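Local coordinates for protein putative adenosine kinase (Schistosoma mansoni, PDB 3VAS) that probably catalyses the phosphorylation of adenosine to AMP as a ribokinase-type (pfkB family) kinase, and is captured here with adenosine bound, at residues A[28-33]-A[197-202]; A[187-192]-A[210-215]; A[102-107]-A[165-170]. One frame throughout, in Å; residues are numbered along the deposited sequence.

Interaction 1: residues A[28-33]-A[197-202]; sequences FGMGNP and LKIAKH. With ADN (adenosine), chain C.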
loop_
_atom_site.group_PDB
_atom_site.type_symbol
_atom_site.label_atom_id
_atom_site.label_comp_id
_atom_site.label_asym_id
_atom_site.label_seq_id
_atom_site.Cartn_x
_atom_site.Cartn_y
_atom_site.Cartn_z
ATOM N N PHE A 28 4.849 9.533 8.157
ATOM C CA PHE A 28 5.559 9.749 6.899
ATOM C C PHE A 28 5.408 8.548 5.976
ATOM O O PHE A 28 5.578 7.407 6.400
ATOM C CB PHE A 28 7.049 10.010 7.158
ATOM C CG PHE A 28 7.870 10.181 5.900
ATOM C CD1 PHE A 28 8.122 11.444 5.390
ATOM C CD2 PHE A 28 8.395 9.077 5.237
ATOM C CE1 PHE A 28 8.871 11.606 4.236
ATOM C CE2 PHE A 28 9.140 9.232 4.086
ATOM C CZ PHE A 28 9.382 10.498 3.585
ATOM N N GLY A 29 5.103 8.812 4.711
ATOM C CA GLY A 29 5.122 7.773 3.699
ATOM C C GLY A 29 5.997 8.164 2.520
ATOM O O GLY A 29 6.134 9.348 2.206
ATOM N N MET A 30 6.616 7.177 1.884
ATOM C CA MET A 30 7.237 7.385 0.575
ATOM C C MET A 30 6.773 6.270 -0.348
ATOM O O MET A 30 6.614 5.136 0.091
ATOM C CB MET A 30 8.770 7.436 0.656
ATOM C CG MET A 30 9.447 6.144 1.113
ATOM S SD MET A 30 11.236 6.113 0.796
ATOM C CE MET A 30 11.299 5.559 -0.892
ATOM N N GLY A 31 6.532 6.585 -1.617
ATOM C CA GLY A 31 6.050 5.567 -2.535
ATOM C C GLY A 31 5.982 5.943 -4.002
ATOM O O GLY A 31 6.650 6.875 -4.463
ATOM N N ASN A 32 5.168 5.193 -4.740
ATOM C CA ASN A 32 4.979 5.432 -6.162
ATOM C C ASN A 32 3.634 6.114 -6.417
ATOM O O ASN A 32 2.582 5.484 -6.324
ATOM C CB ASN A 32 5.059 4.107 -6.930
ATOM C CG ASN A 32 6.245 3.252 -6.499
ATOM O OD1 ASN A 32 7.308 3.774 -6.159
ATOM N ND2 ASN A 32 6.064 1.935 -6.508
ATOM N N PRO A 33 3.658 7.418 -6.719
ATOM C CA PRO A 33 2.374 8.077 -6.984
ATOM C C PRO A 33 1.945 7.791 -8.412
ATOM O O PRO A 33 2.679 8.099 -9.355
ATOM C CB PRO A 33 2.685 9.561 -6.770
ATOM C CG PRO A 33 4.145 9.689 -7.023
ATOM C CD PRO A 33 4.793 8.357 -6.738
ATOM N N LEU A 197 15.131 1.559 2.571
ATOM C CA LEU A 197 16.048 0.893 3.495
ATOM C C LEU A 197 16.655 1.898 4.470
ATOM O O LEU A 197 16.769 1.627 5.667
ATOM C CB LEU A 197 17.161 0.163 2.733
ATOM C CG LEU A 197 18.106 -0.673 3.600
ATOM C CD1 LEU A 197 17.322 -1.662 4.454
ATOM C CD2 LEU A 197 19.132 -1.406 2.749
ATOM N N LYS A 198 17.045 3.058 3.950
ATOM C CA LYS A 198 17.609 4.108 4.784
ATOM C C LYS A 198 16.602 4.566 5.839
ATOM O O LYS A 198 16.949 4.710 7.009
ATOM C CB LYS A 198 18.057 5.304 3.941
ATOM C CG LYS A 198 19.089 6.170 4.648
ATOM C CD LYS A 198 19.023 7.630 4.221
ATOM C CE LYS A 198 19.936 8.483 5.107
ATOM N NZ LYS A 198 19.676 9.944 4.978
ATOM N N ILE A 199 15.358 4.787 5.424
ATOM C CA ILE A 199 14.318 5.213 6.356
ATOM C C ILE A 199 14.027 4.126 7.392
ATOM O O ILE A 199 13.842 4.420 8.569
ATOM C CB ILE A 199 13.021 5.618 5.625
ATOM C CG1 ILE A 199 13.252 6.901 4.826
ATOM C CG2 ILE A 199 11.880 5.822 6.617
ATOM C CD1 ILE A 199 12.066 7.327 3.988
ATOM N N ALA A 200 14.009 2.871 6.950
ATOM C CA ALA A 200 13.776 1.745 7.850
ATOM C C ALA A 200 14.840 1.652 8.947
ATOM O O ALA A 200 14.523 1.413 10.112
ATOM C CB ALA A 200 13.699 0.440 7.065
ATOM N N LYS A 201 16.101 1.843 8.571
ATOM C CA LYS A 201 17.191 1.843 9.542
ATOM C C LYS A 201 17.071 3.010 10.521
ATOM O O LYS A 201 17.337 2.853 11.713
ATOM C CB LYS A 201 18.551 1.878 8.842
ATOM C CG LYS A 201 18.860 0.621 8.057
ATOM C CD LYS A 201 20.166 0.740 7.305
ATOM C CE LYS A 201 20.445 -0.527 6.519
ATOM N NZ LYS A 201 21.610 -0.356 5.611
ATOM N N HIS A 202 16.679 4.175 10.012
ATOM C CA HIS A 202 16.460 5.340 10.864
ATOM C C HIS A 202 15.376 5.055 11.902
ATOM O O HIS A 202 15.525 5.399 13.075
ATOM C CB HIS A 202 16.083 6.565 10.028
ATOM C CG HIS A 202 15.588 7.720 10.843
ATOM N ND1 HIS A 202 16.430 8.669 11.381
ATOM C CD2 HIS A 202 14.335 8.073 11.218
ATOM C CE1 HIS A 202 15.717 9.559 12.050
ATOM N NE2 HIS A 202 14.443 9.220 11.967
HETATM O "O5'" ADN C . -4.195 -1.380 -3.948
HETATM C "C5'" ADN C . -4.667 -0.826 -5.175
HETATM C "C4'" ADN C . -3.765 0.284 -5.658
HETATM O "O4'" ADN C . -2.462 -0.243 -5.950
HETATM C "C3'" ADN C . -4.209 1.016 -6.930
HETATM O "O3'" ADN C . -4.675 2.323 -6.592
HETATM C "C2'" ADN C . -2.917 1.136 -7.770
HETATM O "O2'" ADN C . -2.642 2.436 -8.243
HETATM C "C1'" ADN C . -1.829 0.659 -6.807
HETATM N N9 ADN C . -0.690 0.005 -7.453
HETATM C C8 ADN C . -0.733 -0.905 -8.407
HETATM N N7 ADN C . 0.656 -1.241 -8.760
HETATM C C5 ADN C . 1.522 -0.454 -7.943
HETATM C C6 ADN C . 2.909 -0.369 -7.863
HETATM N N6 ADN C . 3.728 -1.183 -8.721
HETATM N N1 ADN C . 3.495 0.509 -6.960
HETATM C C2 ADN C . 2.718 1.288 -6.140
HETATM N N3 ADN C . 1.352 1.202 -6.215
HETATM C C4 ADN C . 0.762 0.309 -7.145
#
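A single methyl, CD1 of I199, carries the helix side of this contact: it lies 3.5 Å from CE2 of F28 and equally 3.5 Å from SD of M30, two residues that alternate along one strand and send their CB atoms toward the helix. I199 reaches this point because CG1 is anti to the carbonyl carbon (chi1 -68°) and the chain then runs extended to CD1. It crosses the F28 side chain at about a right angle and meets the ring obliquely, while it slides past M30 in the opposite direction. The M30 chain bends at chi3 (-84°), so CE leaves the extended course of the side chain.

The M30 and I199 CA atoms are 9.4 Å apart, a spacing spanned by side chains alone. This is a helix packed on the central beta-sheet of the ribokinase fold: helix 189-205 lies over strands 27-40 and 181-185, and Y182 of the latter also touches F28 and I199. Farther along 28-33 the chemistry turns polar: ND2 of N32 donates a nearly straight bond (166°) to N1 of adenosine at 3.0 Å, and OD1 of N32 is hydrogen-bonded to OG1 of T191.

Interaction 2: residues A[187-192]-A[210-215]; sequences FVINTC and FCFNLS. With ADN (adenosine), chain C.
F187 comes first, its ring sandwiched between the substrate and S215. CB of S215 stands over the centre of one face, a CH-pi contact 3.7 Å from the centroid and only 11° off the ring normal; C6 of adenosine lies 3.4 Å above the opposite face, offset toward the rim. CG of F187, set beside its own backbone N (chi1 -75°), directs the ring into this slot. Separately, the backbone places CB of F187 3.1 Å from adenosine N1, a close approach.

V188 follows, its carbonyl O accepting from the backbone N of both T191 and C192 as the chain begins to coil. These residues lead from strand 181-185 into helix 189-205, which returns to strand 209-213: a beta-alpha-beta unit of the ribokinase fold, with F187 in the adenosine pocket just after the C-terminal end of the first strand.

I189 then points toward the returning strand, and its CD1 meets the edge of the F212 ring at 4.3 Å from CZ, a looser apolar contact. At the end of that strand, OD1 of N213 accepts from S215 N at 2.9 Å, through an in-plane lone pair. This Asx turn probably helps hold S215 where its CB can sit over F187.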
loop_
_atom_site.group_PDB
_atom_site.type_symbol
_atom_site.label_atom_id
_atom_site.label_comp_id
_atom_site.label_asym_id
_atom_site.label_seq_id
_atom_site.Cartn_x
_atom_site.Cartn_y
_atom_site.Cartn_z
ATOM N N PHE A 187 5.761 -2.331 -2.731
ATOM C CA PHE A 187 5.870 -1.846 -4.104
ATOM C C PHE A 187 7.075 -0.938 -4.342
ATOM O O PHE A 187 7.562 -0.828 -5.467
ATOM C CB PHE A 187 4.605 -1.082 -4.493
ATOM C CG PHE A 187 3.415 -1.960 -4.777
ATOM C CD1 PHE A 187 2.182 -1.678 -4.208
ATOM C CD2 PHE A 187 3.519 -3.044 -5.634
ATOM C CE1 PHE A 187 1.081 -2.474 -4.471
ATOM C CE2 PHE A 187 2.420 -3.841 -5.901
ATOM C CZ PHE A 187 1.202 -3.554 -5.319
ATOM N N VAL A 188 7.544 -0.284 -3.286
ATOM C CA VAL A 188 8.637 0.681 -3.404
ATOM C C VAL A 188 9.999 -0.007 -3.564
ATOM O O VAL A 188 10.986 0.620 -3.948
ATOM C CB VAL A 188 8.629 1.661 -2.212
ATOM C CG1 VAL A 188 9.620 2.800 -2.426
ATOM C CG2 VAL A 188 7.228 2.222 -2.034
ATOM N N ILE A 189 10.037 -1.308 -3.291
ATOM C CA ILE A 189 11.230 -2.108 -3.543
ATOM C C ILE A 189 11.691 -1.950 -4.993
ATOM O O ILE A 189 12.893 -1.873 -5.258
ATOM C CB ILE A 189 10.988 -3.601 -3.208
ATOM C CG1 ILE A 189 10.909 -3.792 -1.689
ATOM C CG2 ILE A 189 12.087 -4.478 -3.790
ATOM C CD1 ILE A 189 10.357 -5.137 -1.255
ATOM N N ASN A 190 10.735 -1.863 -5.920
ATOM C CA ASN A 190 11.043 -1.750 -7.348
ATOM C C ASN A 190 11.543 -0.369 -7.782
ATOM O O ASN A 190 12.182 -0.234 -8.830
ATOM C CB ASN A 190 9.823 -2.111 -8.203
ATOM C CG ASN A 190 9.359 -3.546 -8.002
ATOM O OD1 ASN A 190 8.162 -3.805 -7.876
ATOM N ND2 ASN A 190 10.303 -4.485 -7.976
ATOM N N THR A 191 11.246 0.658 -6.996
ATOM C CA THR A 191 11.521 2.020 -7.437
ATOM C C THR A 191 12.654 2.695 -6.671
ATOM O O THR A 191 13.467 3.406 -7.263
ATOM C CB THR A 191 10.254 2.905 -7.377
ATOM O OG1 THR A 191 9.686 2.842 -6.062
ATOM C CG2 THR A 191 9.217 2.434 -8.397
ATOM N N CYS A 192 12.710 2.483 -5.359
ATOM C CA CYS A 192 13.731 3.133 -4.548
ATOM C C CYS A 192 14.041 2.359 -3.272
ATOM O O CYS A 192 13.806 2.845 -2.165
ATOM C CB CYS A 192 13.297 4.555 -4.194
ATOM S SG CYS A 192 14.605 5.553 -3.472
ATOM N N PHE A 210 7.642 1.421 12.263
ATOM C CA PHE A 210 7.732 1.215 10.824
ATOM C C PHE A 210 6.735 0.159 10.364
ATOM O O PHE A 210 6.796 -0.989 10.796
ATOM C CB PHE A 210 9.154 0.810 10.421
ATOM C CG PHE A 210 9.383 0.808 8.929
ATOM C CD1 PHE A 210 9.870 1.938 8.292
ATOM C CD2 PHE A 210 9.101 -0.317 8.169
ATOM C CE1 PHE A 210 10.079 1.946 6.923
ATOM C CE2 PHE A 210 9.308 -0.318 6.801
ATOM C CZ PHE A 210 9.795 0.819 6.175
ATOM N N CYS A 211 5.830 0.551 9.471
ATOM C CA CYS A 211 4.788 -0.343 8.978
ATOM C C CYS A 211 5.023 -0.710 7.518
ATOM O O CYS A 211 5.275 0.159 6.683
ATOM C CB CYS A 211 3.409 0.301 9.150
ATOM S SG CYS A 211 3.098 0.926 10.829
ATOM N N PHE A 212 4.932 -2.002 7.217
ATOM C CA PHE A 212 5.321 -2.524 5.914
ATOM C C PHE A 212 4.215 -3.396 5.333
ATOM O O PHE A 212 3.605 -4.192 6.047
ATOM C CB PHE A 212 6.621 -3.322 6.059
ATOM C CG PHE A 212 7.139 -3.899 4.766
ATOM C CD1 PHE A 212 7.560 -3.069 3.737
ATOM C CD2 PHE A 212 7.230 -5.271 4.594
ATOM C CE1 PHE A 212 8.043 -3.598 2.549
ATOM C CE2 PHE A 212 7.711 -5.812 3.408
ATOM C CZ PHE A 212 8.119 -4.973 2.384
ATOM N N ASN A 213 3.950 -3.236 4.041
ATOM C CA ASN A 213 2.937 -4.043 3.366
ATOM C C ASN A 213 3.577 -4.985 2.339
ATOM O O ASN A 213 4.400 -4.553 1.529
ATOM C CB ASN A 213 1.900 -3.136 2.690
ATOM C CG ASN A 213 0.557 -3.832 2.469
ATOM O OD1 ASN A 213 0.479 -4.878 1.821
ATOM N ND2 ASN A 213 -0.506 -3.251 3.021
ATOM N N LEU A 214 3.211 -6.264 2.377
ATOM C CA LEU A 214 3.726 -7.230 1.399
ATOM C C LEU A 214 3.297 -6.861 -0.031
ATOM O O LEU A 214 3.982 -7.189 -1.002
ATOM C CB LEU A 214 3.292 -8.664 1.747
ATOM C CG LEU A 214 3.748 -9.262 3.087
ATOM C CD1 LEU A 214 3.216 -10.683 3.279
ATOM C CD2 LEU A 214 5.269 -9.238 3.211
ATOM N N SER A 215 2.149 -6.195 -0.140
ATOM C CA SER A 215 1.709 -5.530 -1.374
ATOM C C SER A 215 1.262 -6.419 -2.547
ATOM O O SER A 215 0.195 -6.187 -3.115
ATOM C CB SER A 215 2.740 -4.498 -1.842
ATOM O OG SER A 215 2.905 -3.488 -0.863
HETATM O "O5'" ADN C . -4.195 -1.380 -3.948
HETATM C "C5'" ADN C . -4.667 -0.826 -5.175
HETATM C "C4'" ADN C . -3.765 0.284 -5.658
HETATM O "O4'" ADN C . -2.462 -0.243 -5.950
HETATM C "C3'" ADN C . -4.209 1.016 -6.930
HETATM O "O3'" ADN C . -4.675 2.323 -6.592
HETATM C "C2'" ADN C . -2.917 1.136 -7.770
HETATM O "O2'" ADN C . -2.642 2.436 -8.243
HETATM C "C1'" ADN C . -1.829 0.659 -6.807
HETATM N N9 ADN C . -0.690 0.005 -7.453
HETATM C C8 ADN C . -0.733 -0.905 -8.407
HETATM N N7 ADN C . 0.656 -1.241 -8.760
HETATM C C5 ADN C . 1.522 -0.454 -7.943
HETATM C C6 ADN C . 2.909 -0.369 -7.863
HETATM N N6 ADN C . 3.728 -1.183 -8.721
HETATM N N1 ADN C . 3.495 0.509 -6.960
HETATM C C2 ADN C . 2.718 1.288 -6.140
HETATM N N3 ADN C . 1.352 1.202 -6.215
HETATM C C4 ADN C . 0.762 0.309 -7.145
#

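Interaction 3: residues A[102-107]-A[165-170]; sequences SYVGCI and AHIEQP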
loop_
_atom_site.group_PDB
_atom_site.type_symbol
_atom_site.label_atom_id
_atom_site.label_comp_id
_atom_site.label_asym_id
_atom_site.label_seq_id
_atom_site.Cartn_x
_atom_site.Cartn_y
_atom_site.Cartn_z
ATOM N N SER A 102 2.875 13.113 6.008
ATOM C CA SER A 102 3.830 13.557 4.999
ATOM C C SER A 102 4.002 12.465 3.952
ATOM O O SER A 102 3.993 11.278 4.284
ATOM C CB SER A 102 5.191 13.838 5.634
ATOM O OG SER A 102 5.154 14.959 6.493
ATOM N N TYR A 103 4.169 12.873 2.695
ATOM C CA TYR A 103 4.386 11.927 1.607
ATOM C C TYR A 103 5.455 12.400 0.620
ATOM O O TYR A 103 5.494 13.574 0.240
ATOM C CB TYR A 103 3.082 11.651 0.859
ATOM C CG TYR A 103 3.225 10.677 -0.296
ATOM C CD1 TYR A 103 3.163 9.302 -0.083
ATOM C CD2 TYR A 103 3.407 11.130 -1.600
ATOM C CE1 TYR A 103 3.280 8.407 -1.135
ATOM C CE2 TYR A 103 3.526 10.246 -2.664
ATOM C CZ TYR A 103 3.463 8.883 -2.426
ATOM O OH TYR A 103 3.586 7.992 -3.476
ATOM N N VAL A 104 6.306 11.464 0.210
ATOM C CA VAL A 104 7.334 11.698 -0.798
ATOM C C VAL A 104 7.208 10.678 -1.931
ATOM O O VAL A 104 7.108 9.475 -1.685
ATOM C CB VAL A 104 8.744 11.581 -0.184
ATOM C CG1 VAL A 104 9.812 11.545 -1.276
ATOM C CG2 VAL A 104 8.997 12.718 0.801
ATOM N N GLY A 105 7.205 11.164 -3.170
ATOM C CA GLY A 105 7.174 10.300 -4.337
ATOM C C GLY A 105 7.653 11.050 -5.567
ATOM O O GLY A 105 7.859 12.265 -5.512
ATOM N N CYS A 106 7.823 10.342 -6.680
ATOM C CA CYS A 106 8.271 10.987 -7.917
ATOM C C CYS A 106 7.220 10.975 -9.029
ATOM O O CYS A 106 6.794 9.913 -9.493
ATOM C CB CYS A 106 9.582 10.369 -8.421
ATOM S SG CYS A 106 10.314 11.248 -9.831
ATOM N N ILE A 107 6.814 12.167 -9.453
ATOM C CA ILE A 107 5.899 12.328 -10.576
ATOM C C ILE A 107 6.626 12.978 -11.756
ATOM O O ILE A 107 7.745 13.481 -11.606
ATOM C CB ILE A 107 4.693 13.218 -10.205
ATOM C CG1 ILE A 107 5.174 14.592 -9.722
ATOM C CG2 ILE A 107 3.808 12.541 -9.149
ATOM C CD1 ILE A 107 4.050 15.617 -9.545
ATOM N N ALA A 165 19.056 10.745 -3.327
ATOM C CA ALA A 165 19.475 12.141 -3.385
ATOM C C ALA A 165 18.341 13.107 -3.054
ATOM O O ALA A 165 18.555 14.120 -2.388
ATOM C CB ALA A 165 20.067 12.472 -4.755
ATOM N N HIS A 166 17.138 12.798 -3.528
ATOM C CA HIS A 166 15.993 13.670 -3.294
ATOM C C HIS A 166 15.521 13.539 -1.856
ATOM O O HIS A 166 15.156 14.522 -1.215
ATOM C CB HIS A 166 14.855 13.331 -4.249
ATOM C CG HIS A 166 13.556 13.975 -3.884
ATOM N ND1 HIS A 166 13.278 15.298 -4.157
ATOM C CD2 HIS A 166 12.464 13.482 -3.252
ATOM C CE1 HIS A 166 12.068 15.590 -3.716
ATOM N NE2 HIS A 166 11.553 14.507 -3.161
ATOM N N ILE A 167 15.540 12.309 -1.359
ATOM C CA ILE A 167 15.133 12.005 0.006
ATOM C C ILE A 167 16.085 12.628 1.029
ATOM O O ILE A 167 15.664 13.033 2.114
ATOM C CB ILE A 167 15.039 10.478 0.206
ATOM C CG1 ILE A 167 13.932 9.906 -0.685
ATOM C CG2 ILE A 167 14.781 10.125 1.659
ATOM C CD1 ILE A 167 13.920 8.394 -0.754
ATOM N N GLU A 168 17.360 12.734 0.673
ATOM C CA GLU A 168 18.371 13.218 1.610
ATOM C C GLU A 168 18.544 14.735 1.618
ATOM O O GLU A 168 19.367 15.262 2.369
ATOM C CB GLU A 168 19.715 12.527 1.365
ATOM C CG GLU A 168 19.738 11.065 1.782
ATOM C CD GLU A 168 21.097 10.421 1.592
ATOM O OE1 GLU A 168 21.813 10.792 0.635
ATOM O OE2 GLU A 168 21.451 9.543 2.408
ATOM N N GLN A 169 17.779 15.437 0.787
ATOM C CA GLN A 169 17.761 16.897 0.843
ATOM C C GLN A 169 17.319 17.312 2.237
ATOM O O GLN A 169 16.392 16.723 2.786
ATOM C CB GLN A 169 16.785 17.465 -0.180
ATOM C CG GLN A 169 17.267 17.432 -1.608
ATOM C CD GLN A 169 16.258 18.045 -2.550
ATOM O OE1 GLN A 169 16.449 19.154 -3.046
ATOM N NE2 GLN A 169 15.165 17.331 -2.793
ATOM N N PRO A 170 17.993 18.314 2.823
ATOM C CA PRO A 170 17.661 18.783 4.174
ATOM C C PRO A 170 16.165 19.040 4.387
ATOM O O PRO A 170 15.641 18.694 5.447
ATOM C CB PRO A 170 18.457 20.081 4.288
ATOM C CG PRO A 170 19.668 19.826 3.450
ATOM C CD PRO A 170 19.187 18.992 2.284
#
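Strand segment 102-107 and the helical end at 165-167 come nearest at V104 and I167, whose CA atoms are 7.8 Å apart, so side chains bridge the gap between the backbones. V104 does the work from the strand: its CB points toward the helix, and CG1, anti to the backbone N (chi1 169°), is the branch that touches. It meets H166 at the edge of the imidazole, at 3.8 Å from CD2 and 3.9 Å from NE2. The two side chains approach from opposite directions. Because CG1 lies near the ring plane, the methyl abuts the rim of the ring and does not lie over it. A longer apolar approach, 4.5 Å from CG1 of V104 to CG1 of I167, adds a second point of contact.

The imidazole is tethered by a hydrogen bond between NE2 and the carbonyl O of E128, which would help fix the edge presented to V104. On the helix side, NE2 of Q169 donates to the backbone O of H166 at 3.2 Å and 169°, meeting a lone pair in the carbonyl plane; Q169 is also the N-cap residue of the following helix. Its side chain thus ties the end of one helix to the start of the next.

Within the ribokinase fold, this joins a strand of the central sheet to a helix-to-helix junction. Strand 101-107 runs between parallel neighbours 27-40 and 126-131. V104 also contacts F28 on the former and V172 of helix 170-178, while H166 touches Q130 on the latter; I167 packs on W173 of helix 170-178.

Overall arrangement
All three contacts are buried, but the centres of interactions 2, 1 and 3 lie about 8, 12 and 18 Å from the centre of the chain. Interactions 1 and 2 share helix 189-205 and both touch adenosine. Interactions 1 and 3 use neighbouring strands, joined by backbone pairing of G29 with S102 and V104. In interaction 3, by contrast, the side chain of V104 is about 13 Å from adenosine. Chemistry follows place: apolar contacts join strand and helix in interaction 1, a serine-aromatic CH-pi contact backs the substrate in interaction 2, and a methyl meets an imidazole edge in interaction 3. C192 and I167 bring interactions 2 and 3 into direct packing.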